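Local coordinates for imine reductase (Bacillus cereus, PDB 4D3D), which catalyses the NADPH-dependent, S-selective reduction of the imine 2-methylpyrroline, at residues I133-Q138 against Y150-S154. Sequence-based numbering, arbitrary orientation.
Sequences ITGGVQ and YTYYS
Thr134 and Gly136 pair with Ser154 and Tyr152 in an antiparallel beta hairpin. The hairpin follows the parallel strands of the Rossmann-type NAD(P)-binding domain. Thr134 N gives a nearly straight bond to Ser154 O at 2.9 Å. Gly136 N reaches Tyr152 O at 2.9 Å, and the return bonds close both pairs.

The tight part lies around the two glycines. Gly135 CA makes a CA-H...O contact with Tyr152 O at 3.2 Å. Thr151 CG2 rests 3.4 Å above one face of the Tyr153 ring, offset toward its rim. On the sheet face that carries Thr151 and Tyr153, helix 157-170 touches Ile133 and Tyr153. On the face of Thr134, Tyr152 and Ser154, helix 182-210 covers all three, and Ser154 OG is bonded to Ala183 N and Asp179 O.

The Gln138 end is more exposed, at Tyr150 above all. Gln138 N reaches Tyr150 O at 3.2 Å, and a water links Tyr150 N to Gln138 OE1, weakly on the OE1 side. The Gln138 side chain still packs closely. Its extended chain brings NE2 over the Tyr152 ring, with amide and ring planes 34° apart. NE2 of Gln138 stands over the centre of that ring, 3.1 Å above its plane.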
loop_
_atom_site.group_PDB
_atom_site.type_symbol
_atom_site.label_atom_id
_atom_site.label_comp_id
_atom_site.label_asym_id
_atom_site.label_seq_id
_atom_site.Cartn_x
_atom_site.Cartn_y
_atom_site.Cartn_z
ATOM N N ILE B 133 17.017 25.355 -8.133
ATOM C CA ILE B 133 15.950 24.915 -7.167
ATOM C C ILE B 133 15.253 23.743 -7.819
ATOM O O ILE B 133 14.887 23.779 -9.025
ATOM C CB ILE B 133 14.996 26.007 -6.802
ATOM C CG1 ILE B 133 15.658 27.182 -6.087
ATOM C CG2 ILE B 133 13.898 25.481 -5.914
ATOM C CD1 ILE B 133 14.736 28.384 -6.106
ATOM N N THR B 134 15.139 22.627 -7.060
ATOM C CA THR B 134 14.412 21.459 -7.540
ATOM C C THR B 134 12.994 21.572 -7.124
ATOM O O THR B 134 12.734 21.777 -5.956
ATOM C CB THR B 134 15.008 20.138 -6.982
ATOM O OG1 THR B 134 16.409 20.165 -7.226
ATOM C CG2 THR B 134 14.431 18.877 -7.677
ATOM N N GLY B 135 12.052 21.337 -8.038
ATOM C CA GLY B 135 10.649 21.325 -7.671
ATOM C C GLY B 135 9.943 20.024 -8.124
ATOM O O GLY B 135 10.135 19.578 -9.243
ATOM N N GLY B 136 9.149 19.453 -7.227
ATOM C CA GLY B 136 8.345 18.246 -7.421
ATOM C C GLY B 136 6.876 18.612 -7.303
ATOM O O GLY B 136 6.346 18.679 -6.214
ATOM N N VAL B 137 6.249 18.931 -8.443
ATOM C CA VAL B 137 4.855 19.404 -8.428
ATOM C C VAL B 137 3.931 18.202 -8.202
ATOM O O VAL B 137 4.008 17.234 -8.925
ATOM C CB VAL B 137 4.502 20.143 -9.728
ATOM C CG1 VAL B 137 3.054 20.660 -9.694
ATOM C CG2 VAL B 137 5.474 21.317 -9.969
ATOM N N GLN B 138 3.072 18.340 -7.206
ATOM C CA GLN B 138 2.216 17.222 -6.757
ATOM C C GLN B 138 0.844 17.227 -7.395
ATOM O O GLN B 138 0.071 16.331 -7.094
ATOM C CB GLN B 138 2.073 17.283 -5.240
ATOM C CG GLN B 138 3.371 17.156 -4.473
ATOM C CD GLN B 138 3.156 17.521 -3.026
ATOM O OE1 GLN B 138 2.062 17.321 -2.523
ATOM N NE2 GLN B 138 4.168 18.093 -2.351
ATOM N N TYR B 150 0.301 21.635 -3.473
ATOM C CA TYR B 150 1.670 21.726 -2.931
ATOM C C TYR B 150 2.705 21.287 -3.971
ATOM O O TYR B 150 2.470 20.388 -4.796
ATOM C CB TYR B 150 1.825 20.897 -1.635
ATOM C CG TYR B 150 1.300 21.621 -0.414
ATOM C CD1 TYR B 150 -0.069 21.636 -0.147
ATOM C CD2 TYR B 150 2.169 22.319 0.444
ATOM C CE1 TYR B 150 -0.571 22.329 0.942
ATOM C CE2 TYR B 150 1.676 23.011 1.553
ATOM C CZ TYR B 150 0.305 22.997 1.787
ATOM O OH TYR B 150 -0.199 23.682 2.849
ATOM N N THR B 151 3.864 21.917 -3.911
ATOM C CA THR B 151 5.075 21.466 -4.645
ATOM C C THR B 151 6.226 21.282 -3.663
ATOM O O THR B 151 6.458 22.116 -2.736
ATOM C CB THR B 151 5.437 22.557 -5.644
ATOM O OG1 THR B 151 4.355 22.711 -6.588
ATOM C CG2 THR B 151 6.728 22.270 -6.386
ATOM N N TYR B 152 6.937 20.167 -3.747
ATOM C CA TYR B 152 8.146 19.959 -2.949
ATOM C C TYR B 152 9.292 20.778 -3.532
ATOM O O TYR B 152 9.470 20.776 -4.722
ATOM C CB TYR B 152 8.612 18.501 -3.034
ATOM C CG TYR B 152 7.672 17.459 -2.458
ATOM C CD1 TYR B 152 7.339 17.496 -1.133
ATOM C CD2 TYR B 152 7.168 16.442 -3.226
ATOM C CE1 TYR B 152 6.487 16.547 -0.576
ATOM C CE2 TYR B 152 6.306 15.483 -2.663
ATOM C CZ TYR B 152 5.942 15.590 -1.347
ATOM O OH TYR B 152 5.090 14.658 -0.694
ATOM N N TYR B 153 10.064 21.449 -2.698
ATOM C CA TYR B 153 11.223 22.165 -3.146
ATOM C C TYR B 153 12.438 21.840 -2.366
ATOM O O TYR B 153 12.418 21.510 -1.171
ATOM C CB TYR B 153 10.953 23.681 -3.021
ATOM C CG TYR B 153 10.037 24.261 -4.061
ATOM C CD1 TYR B 153 10.413 24.311 -5.378
ATOM C CD2 TYR B 153 8.733 24.656 -3.721
ATOM C CE1 TYR B 153 9.576 24.841 -6.342
ATOM C CE2 TYR B 153 7.867 25.183 -4.682
ATOM C CZ TYR B 153 8.277 25.272 -5.989
ATOM O OH TYR B 153 7.495 25.775 -7.008
ATOM N N SER B 154 13.594 21.791 -3.044
ATOM C CA SER B 154 14.857 21.591 -2.344
ATOM C C SER B 154 16.024 22.254 -3.072
ATOM O O SER B 154 15.910 22.586 -4.271
ATOM C CB SER B 154 15.208 20.120 -2.083
ATOM O OG SER B 154 15.397 19.387 -3.272
HETATM O O HOH W 1 -0.721 18.837 -3.543
#